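Local coordinates for protein transglutaminase-like enzymes, putative cysteine protease (PDB 3ISR) that probably acts as a cysteine-dependent hydrolase of the transglutaminase-like superfamily, possibly cleaving peptide bonds, at residues V157-G162 against R182-L187; P115-S120 against S196-Y201; T29-V34 against S256-A261; P211-A216 against M266-A271; I153-E158 against A231-P236. All blocks are in the same frame, centred on the assembly; numbering follows the deposited sequence.

Contact 1 (V157-G162 against R182-L187)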
# COMPACT_ATOMS: atom_id res chain seq x y z
N VAL B 157 17.54 -4.59 8.61
CA VAL B 157 17.14 -4.85 7.23
C VAL B 157 18.18 -5.81 6.65
O VAL B 157 19.39 -5.54 6.69
CB VAL B 157 17.10 -3.54 6.37
CG1 VAL B 157 16.71 -3.86 4.92
CG2 VAL B 157 16.11 -2.50 6.97
N GLU B 158 17.71 -6.93 6.11
CA GLU B 158 18.60 -7.94 5.55
C GLU B 158 19.01 -7.57 4.15
O GLU B 158 18.19 -7.13 3.36
CB GLU B 158 17.89 -9.28 5.49
CG GLU B 158 17.31 -9.68 6.83
CD GLU B 158 17.09 -11.16 6.95
OE1 GLU B 158 17.30 -11.91 5.97
OE2 GLU B 158 16.69 -11.58 8.05
N TYR B 159 20.28 -7.78 3.82
CA TYR B 159 20.70 -7.56 2.46
C TYR B 159 20.43 -8.84 1.64
O TYR B 159 21.05 -9.87 1.87
CB TYR B 159 22.18 -7.15 2.37
CG TYR B 159 22.59 -6.79 0.96
CD1 TYR B 159 22.72 -5.46 0.56
CD2 TYR B 159 22.83 -7.79 0.01
CE1 TYR B 159 23.07 -5.13 -0.75
CE2 TYR B 159 23.18 -7.48 -1.28
CZ TYR B 159 23.31 -6.15 -1.66
OH TYR B 159 23.67 -5.89 -2.97
N ILE B 160 19.48 -8.77 0.71
CA ILE B 160 19.10 -9.95 -0.07
C ILE B 160 18.93 -9.62 -1.55
O ILE B 160 18.00 -8.92 -1.90
CB ILE B 160 17.79 -10.64 0.43
CG1 ILE B 160 17.75 -10.82 1.95
CG2 ILE B 160 17.58 -11.99 -0.29
CD1 ILE B 160 16.49 -11.56 2.48
N SER B 161 19.82 -10.13 -2.39
CA SER B 161 19.71 -10.01 -3.85
C SER B 161 18.36 -10.51 -4.35
O SER B 161 17.89 -11.56 -3.92
CB SER B 161 20.82 -10.81 -4.55
OG SER B 161 22.09 -10.30 -4.19
N GLY B 162 17.74 -9.75 -5.25
CA GLY B 162 16.50 -10.18 -5.91
C GLY B 162 15.23 -10.09 -5.08
O GLY B 162 14.18 -10.56 -5.52
N ARG B 182 20.09 0.06 -3.34
CA ARG B 182 19.11 1.10 -3.68
C ARG B 182 18.05 1.30 -2.58
O ARG B 182 17.67 2.44 -2.23
CB ARG B 182 18.43 0.72 -5.00
CG ARG B 182 17.29 1.62 -5.51
CD ARG B 182 16.77 0.93 -6.79
NE ARG B 182 15.82 1.69 -7.59
CZ ARG B 182 14.50 1.81 -7.32
NH1 ARG B 182 13.96 1.27 -6.22
NH2 ARG B 182 13.74 2.51 -8.17
N ASP B 183 17.62 0.18 -2.01
CA ASP B 183 16.61 0.19 -0.97
C ASP B 183 17.15 0.72 0.36
O ASP B 183 16.44 1.42 1.08
CB ASP B 183 16.06 -1.23 -0.79
CG ASP B 183 15.59 -1.84 -2.10
OD1 ASP B 183 14.70 -1.26 -2.77
OD2 ASP B 183 16.14 -2.88 -2.51
N PHE B 184 18.38 0.34 0.72
CA PHE B 184 19.01 0.84 1.94
C PHE B 184 19.22 2.35 1.84
O PHE B 184 19.04 3.08 2.82
CB PHE B 184 20.38 0.17 2.15
CG PHE B 184 20.33 -1.22 2.74
CD1 PHE B 184 19.68 -2.27 2.08
CD2 PHE B 184 21.01 -1.51 3.92
CE1 PHE B 184 19.67 -3.57 2.61
CE2 PHE B 184 21.02 -2.82 4.46
CZ PHE B 184 20.35 -3.84 3.80
N ALA B 185 19.60 2.83 0.66
CA ALA B 185 19.80 4.27 0.46
C ALA B 185 18.47 5.00 0.58
O ALA B 185 18.36 6.04 1.27
CB ALA B 185 20.40 4.53 -0.91
N HIS B 186 17.44 4.49 -0.08
CA HIS B 186 16.14 5.18 -0.06
C HIS B 186 15.62 5.25 1.36
O HIS B 186 15.04 6.25 1.77
CB HIS B 186 15.09 4.45 -0.92
CG HIS B 186 15.26 4.63 -2.40
ND1 HIS B 186 15.77 5.78 -2.97
CD2 HIS B 186 14.93 3.82 -3.43
CE1 HIS B 186 15.76 5.66 -4.29
NE2 HIS B 186 15.25 4.48 -4.60
N LEU B 187 15.82 4.17 2.13
CA LEU B 187 15.32 4.17 3.50
C LEU B 187 16.07 5.14 4.44
O LEU B 187 15.44 5.85 5.23
CB LEU B 187 15.29 2.75 4.07
CG LEU B 187 14.72 2.62 5.48
CD1 LEU B 187 13.26 3.19 5.51
CD2 LEU B 187 14.76 1.14 5.92
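Phe-184 reaches out of its helix to meet Val-157, Glu-158 and Tyr-159, and its side chain illustrates how one ring can join a helix to a short strand. Starting at CB, the chain turns so that CG lies anti to the carbonyl carbon (chi1 -80°), and this first ring atom meets the methyl of Thr-232. CD2 faces Ile-153, while CE1, CE2 and CZ reach the segment 157-162. CE1 lies 3.8 Å from Val-157 CG1, a methyl that stands anti to its own backbone N (chi1 178°). CE1 also has Glu-158 O at 3.9 Å, near the ring plane and at the edge. At the tip, CZ comes to 3.5 Å from Val-157 O, which approaches obliquely and is the partner of CE2 as well. Tyr-159 N is at 3.9 Å from CZ, again at the ring edge, and Tyr-159 CB is at 4.0 Å from the same CZ. The Tyr-159 ring is inclined at 48° to that of Phe-184, with centroids 6.0 Å apart. The other methyl of Val-157, CG2, turns to Leu-187 CD2 at 4.0 Å, one helical turn further on. The contact is mostly apolar and buried.

Val-157 is where helix 142-156 gives way to strand 158-159, which pairs in parallel with strand 178-179. Helix 181-194, whose start bears the nucleophilic cysteine in transglutaminase-like enzymes, lies against this junction; Ile-153 of helix 142-156 packs on Phe-184 and Leu-187, and Ile-174 of helix 170-176 on Leu-187.

Contact 2 (P115-S120 against S196-Y201)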
# COMPACT_ATOMS: atom_id res chain seq x y z
N PRO B 115 15.14 21.49 -1.41
CA PRO B 115 14.37 20.39 -2.02
C PRO B 115 14.62 19.03 -1.37
O PRO B 115 13.73 18.17 -1.38
CB PRO B 115 14.86 20.39 -3.48
CG PRO B 115 15.25 21.80 -3.72
CD PRO B 115 15.86 22.27 -2.43
N PHE B 116 15.79 18.85 -0.75
CA PHE B 116 16.16 17.56 -0.19
C PHE B 116 15.58 17.32 1.20
O PHE B 116 15.87 16.33 1.85
CB PHE B 116 17.68 17.38 -0.26
CG PHE B 116 18.20 17.44 -1.66
CD1 PHE B 116 18.02 16.35 -2.51
CD2 PHE B 116 18.79 18.60 -2.17
CE1 PHE B 116 18.47 16.38 -3.85
CE2 PHE B 116 19.25 18.66 -3.51
CZ PHE B 116 19.08 17.54 -4.35
N LEU B 117 14.72 18.24 1.65
CA LEU B 117 13.92 18.03 2.84
C LEU B 117 12.57 17.36 2.52
O LEU B 117 11.85 16.94 3.42
CB LEU B 117 13.65 19.39 3.53
CG LEU B 117 14.84 20.05 4.25
CD1 LEU B 117 14.59 21.56 4.49
CD2 LEU B 117 15.12 19.33 5.57
N PHE B 118 12.20 17.32 1.24
CA PHE B 118 10.85 16.92 0.84
C PHE B 118 10.73 15.48 0.38
O PHE B 118 11.72 14.90 -0.07
CB PHE B 118 10.29 17.90 -0.20
CG PHE B 118 10.08 19.27 0.37
CD1 PHE B 118 8.98 19.53 1.17
CD2 PHE B 118 11.04 20.25 0.20
CE1 PHE B 118 8.80 20.82 1.75
CE2 PHE B 118 10.89 21.52 0.76
CZ PHE B 118 9.77 21.81 1.54
N PRO B 119 9.54 14.89 0.55
CA PRO B 119 9.37 13.49 0.11
C PRO B 119 9.57 13.39 -1.39
O PRO B 119 9.31 14.37 -2.13
CB PRO B 119 7.91 13.18 0.45
CG PRO B 119 7.39 14.34 1.30
CD PRO B 119 8.31 15.49 1.12
N SER B 120 10.00 12.22 -1.85
CA SER B 120 10.14 11.95 -3.27
C SER B 120 9.51 10.59 -3.60
O SER B 120 8.99 9.94 -2.69
CB SER B 120 11.63 11.97 -3.63
OG SER B 120 12.33 11.02 -2.87
N SER B 196 13.58 16.10 9.48
CA SER B 196 13.97 17.44 9.01
C SER B 196 15.48 17.58 8.77
O SER B 196 16.06 18.63 9.03
CB SER B 196 13.48 18.55 9.95
OG SER B 196 12.10 18.40 10.23
N ILE B 197 16.10 16.53 8.26
CA ILE B 197 17.52 16.58 7.90
C ILE B 197 17.58 16.41 6.38
O ILE B 197 17.09 15.40 5.86
CB ILE B 197 18.31 15.45 8.61
CG1 ILE B 197 18.19 15.59 10.13
CG2 ILE B 197 19.81 15.43 8.20
CD1 ILE B 197 18.57 14.30 10.89
N PRO B 198 18.17 17.37 5.64
CA PRO B 198 18.18 17.18 4.20
C PRO B 198 19.01 15.97 3.81
O PRO B 198 20.05 15.72 4.40
CB PRO B 198 18.80 18.48 3.65
CG PRO B 198 18.73 19.48 4.80
CD PRO B 198 18.80 18.64 6.06
N ALA B 199 18.54 15.19 2.84
CA ALA B 199 19.30 14.00 2.42
C ALA B 199 19.10 13.75 0.95
O ALA B 199 18.05 14.09 0.41
CB ALA B 199 18.86 12.79 3.22
N ARG B 200 20.11 13.17 0.30
CA ARG B 200 20.00 12.92 -1.12
C ARG B 200 20.61 11.55 -1.48
O ARG B 200 21.39 10.98 -0.72
CB ARG B 200 20.66 14.04 -1.93
CG ARG B 200 22.21 14.12 -1.73
CD ARG B 200 22.82 15.32 -2.45
NE ARG B 200 24.27 15.21 -2.48
CZ ARG B 200 25.10 16.17 -2.88
NH1 ARG B 200 24.63 17.35 -3.30
NH2 ARG B 200 26.41 15.95 -2.87
N TYR B 201 20.23 11.07 -2.65
CA TYR B 201 20.66 9.78 -3.16
C TYR B 201 22.01 9.92 -3.88
O TYR B 201 22.23 10.89 -4.61
CB TYR B 201 19.57 9.35 -4.13
CG TYR B 201 19.65 7.95 -4.69
CD1 TYR B 201 19.29 6.86 -3.91
CD2 TYR B 201 19.99 7.74 -6.03
CE1 TYR B 201 19.30 5.57 -4.44
CE2 TYR B 201 20.01 6.45 -6.57
CZ TYR B 201 19.66 5.38 -5.75
OH TYR B 201 19.65 4.10 -6.24
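Phe-116 and Ala-199 share the hydrogen bond between these segments, Ala-199 N donating its N-H to Phe-116 O at 3.1 Å with an N-H...O angle of 164°. The donor stands above the carbonyl plane, 38° out of it. A second, softer polar contact uses the same oxygen: Pro-198 CA, with a CA-H...O geometry, lies 3.4 Å from Phe-116 O. Arg-193 adds a weak bond from NE to that oxygen and gives NH2 to Ala-199 O, so one guanidinium serves two neighbouring carbonyls.

Here the end of a 3-10 segment, at Phe-116 and Leu-117, meets the start of strand 199-206, and segment 196-201 illustrates how a helix hands over to a strand. Helix 181-194 closes in a Schellman motif, in which Ser-196, at positive phi, is the C-prime residue and Ile-197 N reaches back to Cys-192 O.

The apolar contacts fall on both sides of the hydrogen bond. Leu-117 and Pro-198 lie side by side and point the same way, with CD2 of Leu-117 at 3.7 Å from CG of Pro-198. On the strand side, Arg-200 CB approaches the Phe-116 ring obliquely and meets its CD1 at 3.6 Å. The arginine takes part through this CB; CG lies between the backbone N and the carbonyl carbon (chi1 66°), and the rest of the extended chain leads away to a salt bridge from NE to Glu-219 and a cation-pi contact with Trp-226.

Contact 3 (T29-V34 against S256-A261)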
# COMPACT_ATOMS: atom_id res chain seq x y z
N THR B 29 13.97 3.61 -26.61
CA THR B 29 14.92 4.66 -26.25
C THR B 29 15.48 4.40 -24.85
O THR B 29 14.73 4.02 -23.94
CB THR B 29 14.26 6.06 -26.31
OG1 THR B 29 13.94 6.35 -27.68
CG2 THR B 29 15.19 7.16 -25.79
N PHE B 30 16.80 4.56 -24.72
CA PHE B 30 17.50 4.36 -23.45
C PHE B 30 18.05 5.68 -22.98
O PHE B 30 18.56 6.47 -23.78
CB PHE B 30 18.68 3.40 -23.63
CG PHE B 30 18.28 2.01 -24.00
CD1 PHE B 30 18.26 1.01 -23.04
CD2 PHE B 30 17.92 1.70 -25.31
CE1 PHE B 30 17.89 -0.29 -23.38
CE2 PHE B 30 17.55 0.41 -25.65
CZ PHE B 30 17.53 -0.59 -24.68
N ILE B 31 17.96 5.92 -21.68
CA ILE B 31 18.72 6.99 -21.07
C ILE B 31 19.54 6.33 -20.01
O ILE B 31 18.99 5.76 -19.05
CB ILE B 31 17.83 8.06 -20.41
CG1 ILE B 31 16.82 8.62 -21.41
CG2 ILE B 31 18.71 9.20 -19.83
CD1 ILE B 31 15.84 9.63 -20.79
N PHE B 32 20.86 6.40 -20.18
CA PHE B 32 21.78 5.75 -19.28
C PHE B 32 22.46 6.74 -18.35
O PHE B 32 22.62 7.91 -18.68
CB PHE B 32 22.87 5.02 -20.08
CG PHE B 32 22.37 3.84 -20.86
CD1 PHE B 32 21.90 2.71 -20.20
CD2 PHE B 32 22.42 3.84 -22.25
CE1 PHE B 32 21.47 1.61 -20.92
CE2 PHE B 32 21.99 2.74 -22.97
CZ PHE B 32 21.51 1.62 -22.30
N ASN B 33 22.88 6.24 -17.19
CA ASN B 33 23.69 7.05 -16.29
C ASN B 33 24.87 6.25 -15.79
O ASN B 33 24.78 5.63 -14.72
CB ASN B 33 22.85 7.55 -15.12
CG ASN B 33 23.57 8.57 -14.29
OD1 ASN B 33 24.45 9.32 -14.78
ND2 ASN B 33 23.23 8.62 -13.02
N VAL B 34 25.95 6.26 -16.57
CA VAL B 34 27.15 5.46 -16.27
C VAL B 34 28.45 6.26 -16.15
O VAL B 34 29.41 5.78 -15.54
CB VAL B 34 27.34 4.25 -17.27
CG1 VAL B 34 26.09 3.36 -17.30
CG2 VAL B 34 27.69 4.74 -18.67
N SER B 256 17.13 4.04 -17.91
CA SER B 256 15.70 4.26 -18.07
C SER B 256 15.32 3.80 -19.46
O SER B 256 15.89 4.26 -20.45
CB SER B 256 15.36 5.73 -17.85
OG SER B 256 15.66 6.09 -16.50
N ILE B 257 14.37 2.87 -19.52
CA ILE B 257 14.04 2.17 -20.76
C ILE B 257 12.63 2.52 -21.22
O ILE B 257 11.64 2.18 -20.57
CB ILE B 257 14.21 0.64 -20.58
CG1 ILE B 257 15.67 0.33 -20.19
CG2 ILE B 257 13.74 -0.12 -21.82
CD1 ILE B 257 15.90 -1.10 -19.74
N PHE B 258 12.57 3.24 -22.34
CA PHE B 258 11.31 3.64 -22.97
C PHE B 258 11.02 2.75 -24.16
O PHE B 258 11.41 3.06 -25.28
CB PHE B 258 11.38 5.10 -23.41
CG PHE B 258 11.51 6.06 -22.26
CD1 PHE B 258 12.76 6.36 -21.74
CD2 PHE B 258 10.37 6.64 -21.68
CE1 PHE B 258 12.90 7.23 -20.65
CE2 PHE B 258 10.50 7.51 -20.60
CZ PHE B 258 11.77 7.81 -20.09
N GLY B 259 10.33 1.65 -23.89
CA GLY B 259 10.06 0.62 -24.90
C GLY B 259 10.12 -0.74 -24.23
O GLY B 259 9.64 -0.90 -23.10
N ASN B 260 10.72 -1.71 -24.91
CA ASN B 260 10.82 -3.08 -24.39
C ASN B 260 12.20 -3.69 -24.63
O ASN B 260 12.53 -4.06 -25.75
CB ASN B 260 9.78 -3.99 -25.05
CG ASN B 260 8.37 -3.65 -24.63
OD1 ASN B 260 7.97 -3.92 -23.49
ND2 ASN B 260 7.60 -3.05 -25.54
N ALA B 261 12.98 -3.80 -23.57
CA ALA B 261 14.33 -4.36 -23.67
C ALA B 261 14.77 -4.84 -22.30
O ALA B 261 14.31 -4.34 -21.27
CB ALA B 261 15.30 -3.31 -24.21
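Thr-29 and Phe-258 form one of two antiparallel hydrogen-bonded pairs that lock these strand ends together. Thr-29 N donates to Phe-258 O at 2.9 Å, and Phe-258 N returns a bond to Thr-29 O at 2.8 Å, nearly along the C=O axis. Two residues on, Ile-31 and Ser-256 repeat the exchange; Ser-256 N meets Ile-31 O at 2.8 Å with an almost straight N-H...O angle of 176°. Phe-30 and Ile-257 make the non-hydrogen-bonded pair between them. The two strands run antiparallel at 169°, their axes 4.9 Å apart.

Packing is close around Phe-30. Its CG lies anti to the carbonyl carbon (chi1 -65°), and the ring runs side by side with Ile-257, whose CG1 comes to 3.9 Å from Phe-30 CD1. The ring tip goes further: Phe-30 CZ is 3.5 Å from Ala-261 CB, because the chain curls back through Gly-259 and Asn-260. Those two turn residues, by contrast, are exposed, and the positive phi of Gly-259 suits a residue without a side chain. The face of Thr-29, Ile-31, Ser-256 and Phe-258 is partly exposed. There Ile-31 CD1 touches Phe-258 CE1 at 3.8 Å, approaching the ring obliquely, while Thr-29 O lies at the edge of that ring; Val-106 and Phe-118 of the third subunit cover part of this face.

Strand 255-258 is an outermost strand of a four-stranded antiparallel sheet. Strand 28-32 lies between it and strand 69-74, and Phe-80 of strand 78-96 meets the Phe-30 ring edge-to-face.

Contact 4 (P211-A216 against M266-A271)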
# COMPACT_ATOMS: atom_id res chain seq x y z
N PRO B 211 30.02 -8.78 -4.54
CA PRO B 211 30.41 -8.89 -5.95
C PRO B 211 30.37 -7.49 -6.60
O PRO B 211 29.56 -6.67 -6.19
CB PRO B 211 29.31 -9.78 -6.55
CG PRO B 211 28.08 -9.43 -5.74
CD PRO B 211 28.60 -9.15 -4.33
N PRO B 212 31.25 -7.23 -7.59
CA PRO B 212 31.33 -5.89 -8.19
C PRO B 212 30.04 -5.47 -8.90
O PRO B 212 29.41 -6.28 -9.56
CB PRO B 212 32.50 -6.01 -9.18
CG PRO B 212 32.65 -7.49 -9.42
CD PRO B 212 32.28 -8.14 -8.13
N ASP B 213 29.64 -4.21 -8.72
CA ASP B 213 28.36 -3.72 -9.22
C ASP B 213 28.33 -2.20 -9.07
O ASP B 213 29.24 -1.63 -8.48
CB ASP B 213 27.22 -4.34 -8.40
CG ASP B 213 25.89 -4.30 -9.11
OD1 ASP B 213 25.77 -3.62 -10.16
OD2 ASP B 213 24.95 -4.97 -8.62
N PHE B 214 27.31 -1.54 -9.62
CA PHE B 214 27.07 -0.12 -9.31
C PHE B 214 26.62 -0.08 -7.87
O PHE B 214 26.07 -1.05 -7.37
CB PHE B 214 25.97 0.46 -10.21
CG PHE B 214 26.39 0.65 -11.64
CD1 PHE B 214 27.33 1.61 -11.99
CD2 PHE B 214 25.84 -0.14 -12.65
CE1 PHE B 214 27.71 1.79 -13.32
CE2 PHE B 214 26.22 0.04 -13.99
CZ PHE B 214 27.16 1.02 -14.32
N HIS B 215 26.86 1.04 -7.19
CA HIS B 215 26.54 1.09 -5.79
C HIS B 215 25.67 2.30 -5.53
O HIS B 215 25.77 3.29 -6.25
CB HIS B 215 27.81 1.15 -4.94
CG HIS B 215 27.57 0.85 -3.50
ND1 HIS B 215 27.00 -0.33 -3.08
CD2 HIS B 215 27.82 1.57 -2.38
CE1 HIS B 215 26.91 -0.33 -1.76
NE2 HIS B 215 27.40 0.82 -1.31
N ALA B 216 24.81 2.21 -4.53
CA ALA B 216 23.98 3.34 -4.13
C ALA B 216 24.05 3.54 -2.63
O ALA B 216 23.99 2.58 -1.87
CB ALA B 216 22.51 3.12 -4.58
N MSE B 266 26.14 -7.80 -17.81
CA MSE B 266 26.54 -6.56 -17.12
C MSE B 266 27.80 -6.78 -16.29
O MSE B 266 27.89 -7.75 -15.55
CB MSE B 266 25.41 -5.99 -16.24
CG MSE B 266 25.69 -4.57 -15.76
SE MSE B 266 24.30 -3.70 -14.66
CE MSE B 266 24.54 -4.75 -13.02
N HIS B 267 28.76 -5.86 -16.42
CA HIS B 267 30.01 -5.92 -15.65
C HIS B 267 30.32 -4.52 -15.16
O HIS B 267 30.24 -3.57 -15.92
CB HIS B 267 31.18 -6.41 -16.51
CG HIS B 267 30.90 -7.69 -17.24
ND1 HIS B 267 31.00 -8.93 -16.64
CD2 HIS B 267 30.53 -7.93 -18.52
CE1 HIS B 267 30.70 -9.87 -17.52
NE2 HIS B 267 30.41 -9.29 -18.67
N VAL B 268 30.67 -4.40 -13.88
CA VAL B 268 31.08 -3.13 -13.29
C VAL B 268 32.35 -3.36 -12.47
O VAL B 268 32.46 -4.36 -11.74
CB VAL B 268 29.95 -2.52 -12.43
CG1 VAL B 268 30.31 -1.10 -11.95
CG2 VAL B 268 28.65 -2.49 -13.21
N GLU B 269 33.33 -2.47 -12.62
CA GLU B 269 34.60 -2.58 -11.90
C GLU B 269 35.16 -1.23 -11.48
O GLU B 269 35.02 -0.23 -12.19
CB GLU B 269 35.64 -3.36 -12.73
N CYS B 270 35.80 -1.22 -10.31
CA CYS B 270 36.53 -0.07 -9.80
C CYS B 270 37.81 -0.57 -9.12
O CYS B 270 37.76 -1.43 -8.24
CB CYS B 270 35.68 0.70 -8.79
SG CYS B 270 36.46 2.21 -8.18
N ALA B 271 38.95 -0.03 -9.54
CA ALA B 271 40.23 -0.38 -8.92
C ALA B 271 41.02 0.88 -8.59
O ALA B 271 41.09 1.81 -9.40
CB ALA B 271 41.05 -1.31 -9.82
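This is a mainly apolar contact of Phe-214 and its neighbours with Val-268 and Met-266, joining the loop that leads into strand 215-222 to strand 261-272. The latter pairs with strand 12-24, so the transglutaminase-like part is here laid against the large antiparallel sheet that includes strands of the N-terminal domain.

Val-268 carries most of it. Its CG2 sits over one face of the Phe-214 ring, 3.8 Å from the centroid and 21° off the normal, a CH-pi contact displaced toward the rim; the nearest ring atom, Phe-214 CE2, is 3.6 Å from that methyl. CG1, anti to the valine's backbone N (chi1 -173°), rests instead on the backbone of Asp-213, 3.7 Å from its carbonyl carbon C. Pro-212 CB makes a very close approach to Val-268 O, at 3.0 Å. Met-266, present as selenomethionine, meets the ring at its edge, with SE 5.4 Å from the Phe-214 centroid in a Met-aromatic contact. Its chain is bent at chi3, and CE comes to 3.3 Å from Asp-213 OD1.

Phe-214 directly precedes His-215, which bonds to Asp-230 in a way consistent with the His-Asp pair of transglutaminase-like enzymes. The chemistry implies cohesion by dispersion and CH-pi attraction, while Asp-213 OD1 is held within its own segment by Phe-214 N at 2.6 Å, a bent bond (N-H...O 133°) that meets the oxygen on its anti side, out of the carboxylate plane.

Contact 5 (I153-E158 against A231-P236)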
# COMPACT_ATOMS: atom_id res chain seq x y z
N ILE B 153 19.37 0.62 10.18
CA ILE B 153 19.07 -0.04 8.91
C ILE B 153 19.97 -1.26 8.73
O ILE B 153 19.49 -2.34 8.36
CB ILE B 153 19.21 0.94 7.72
CG1 ILE B 153 18.15 2.04 7.84
CG2 ILE B 153 19.08 0.19 6.38
CD1 ILE B 153 18.37 3.24 6.89
N TYR B 154 21.26 -1.10 8.99
CA TYR B 154 22.17 -2.24 8.83
C TYR B 154 21.75 -3.42 9.70
O TYR B 154 21.78 -4.60 9.26
CB TYR B 154 23.63 -1.84 9.15
CG TYR B 154 24.52 -3.05 9.07
CD1 TYR B 154 24.89 -3.60 7.84
CD2 TYR B 154 24.93 -3.70 10.23
CE1 TYR B 154 25.65 -4.75 7.76
CE2 TYR B 154 25.72 -4.85 10.16
CZ TYR B 154 26.07 -5.36 8.92
OH TYR B 154 26.85 -6.50 8.85
N ASN B 155 21.35 -3.11 10.93
CA ASN B 155 21.00 -4.12 11.91
C ASN B 155 19.59 -4.70 11.78
O ASN B 155 19.31 -5.76 12.33
CB ASN B 155 21.22 -3.57 13.33
CG ASN B 155 22.69 -3.38 13.66
OD1 ASN B 155 23.08 -2.35 14.20
ND2 ASN B 155 23.50 -4.37 13.35
N ASN B 156 18.71 -4.04 11.02
CA ASN B 156 17.31 -4.44 11.03
C ASN B 156 16.72 -4.72 9.65
O ASN B 156 15.55 -5.07 9.55
CB ASN B 156 16.47 -3.41 11.78
CG ASN B 156 16.86 -3.31 13.22
OD1 ASN B 156 17.61 -2.42 13.62
ND2 ASN B 156 16.40 -4.27 14.01
N VAL B 157 17.54 -4.59 8.61
CA VAL B 157 17.14 -4.85 7.23
C VAL B 157 18.18 -5.81 6.65
O VAL B 157 19.39 -5.54 6.69
CB VAL B 157 17.10 -3.54 6.37
CG1 VAL B 157 16.71 -3.86 4.92
CG2 VAL B 157 16.11 -2.50 6.97
N GLU B 158 17.71 -6.93 6.11
CA GLU B 158 18.60 -7.94 5.55
C GLU B 158 19.01 -7.57 4.15
O GLU B 158 18.19 -7.13 3.36
CB GLU B 158 17.89 -9.28 5.49
CG GLU B 158 17.31 -9.68 6.83
CD GLU B 158 17.09 -11.16 6.95
OE1 GLU B 158 17.30 -11.91 5.97
OE2 GLU B 158 16.69 -11.58 8.05
N ALA B 231 24.33 2.39 4.74
CA ALA B 231 23.80 1.42 5.69
C ALA B 231 24.05 -0.03 5.30
O ALA B 231 23.84 -0.91 6.14
CB ALA B 231 22.30 1.66 5.94
N THR B 232 24.50 -0.30 4.07
CA THR B 232 24.84 -1.70 3.72
C THR B 232 26.14 -2.14 4.37
O THR B 232 26.37 -3.34 4.54
CB THR B 232 24.98 -1.96 2.19
OG1 THR B 232 26.14 -1.28 1.69
CG2 THR B 232 23.72 -1.52 1.42
N ARG B 233 26.99 -1.17 4.69
CA ARG B 233 28.37 -1.40 5.15
C ARG B 233 29.21 -2.25 4.19
O ARG B 233 30.16 -2.91 4.63
CB ARG B 233 28.39 -2.03 6.54
CG ARG B 233 27.87 -1.12 7.62
CD ARG B 233 27.96 -1.82 8.96
NE ARG B 233 27.35 -1.01 10.01
CZ ARG B 233 27.23 -1.39 11.28
NH1 ARG B 233 26.65 -0.57 12.15
NH2 ARG B 233 27.67 -2.58 11.67
N LEU B 234 28.88 -2.26 2.91
CA LEU B 234 29.60 -3.12 1.97
C LEU B 234 30.94 -2.58 1.49
O LEU B 234 31.80 -3.36 1.09
CB LEU B 234 28.73 -3.46 0.76
CG LEU B 234 27.62 -4.49 0.99
CD1 LEU B 234 26.64 -4.41 -0.14
CD2 LEU B 234 28.18 -5.92 1.12
N VAL B 235 31.11 -1.26 1.50
CA VAL B 235 32.28 -0.65 0.86
C VAL B 235 32.98 0.38 1.73
O VAL B 235 32.32 1.07 2.51
CB VAL B 235 31.91 -0.02 -0.51
CG1 VAL B 235 31.12 -1.00 -1.36
CG2 VAL B 235 31.10 1.26 -0.34
N PRO B 236 34.32 0.51 1.60
CA PRO B 236 34.99 1.62 2.27
C PRO B 236 34.51 2.93 1.65
O PRO B 236 34.44 3.05 0.42
CB PRO B 236 36.48 1.37 1.97
CG PRO B 236 36.48 0.60 0.69
CD PRO B 236 35.25 -0.28 0.78
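Ile-153 O, on the residue whose side chain touches Ala-231, is gripped by two backbone donors: Val-157 N at 3.0 Å and Asn-156 N at 3.3 Å from that oxygen, both from the same face of its plane. They finish helix 142-156. Ile-153 CG2 lies 3.6 Å from Ala-231 CB.

Tyr-154 meets three residues of the loop, Ala-231 to Arg-233. Its CB is 3.2 Å from Ala-231 O. CG stands anti to the backbone N (chi1 176°), and the ring it carries turns its CD1 side to the loop, with Ala-231 O and Thr-232 O at the edge. Arg-233 covers one face. Its CD is over the ring centre, 3.6 Å from the centroid in a CH-pi contact, and the guanidinium continues across the rim, flat at 15° to the Tyr-154 ring with centres 4.1 Å apart; CZ and NH2 meet CD2, NH2 at 3.3 Å from Tyr-154 CD2.

In the same loop, Thr-232 OG1 accepts Leu-234 N at 3.2 Å, an ST turn, and Arg-233 between them adopts positive phi. The same hydroxyl bonds to Asp-230, the acid that also meets His-215, consistent with a second-shell place beside the His-Asp pair of this superfamily.

Asp-151 of helix 142-156 forms a salt bridge with Arg-233 NH1, which would help hold the guanidinium there.

Overall arrangement
Contacts 1 and 5 form one neighbourhood, their centres about 8 Å apart: they share Val-157 and Glu-158, and Phe-184 packs on Ile-153 and Thr-232. Contact 4 joins it through His-215, whose CE1 is 3.7 Å from Thr-232 OG1. The likely active site lies where helix 181-194, His-215 and Asp-230 converge. Contact 2 reaches the same helix from the start of strand 199-206: Tyr-201 touches His-186 and Ala-216. Contact 3 lies outermost, its centre about 29 Å from that of contact 5, yet Val-34 reaches Phe-214. Contacts 2 and 3 touch the third subunit, contacts 1 and 5 the second.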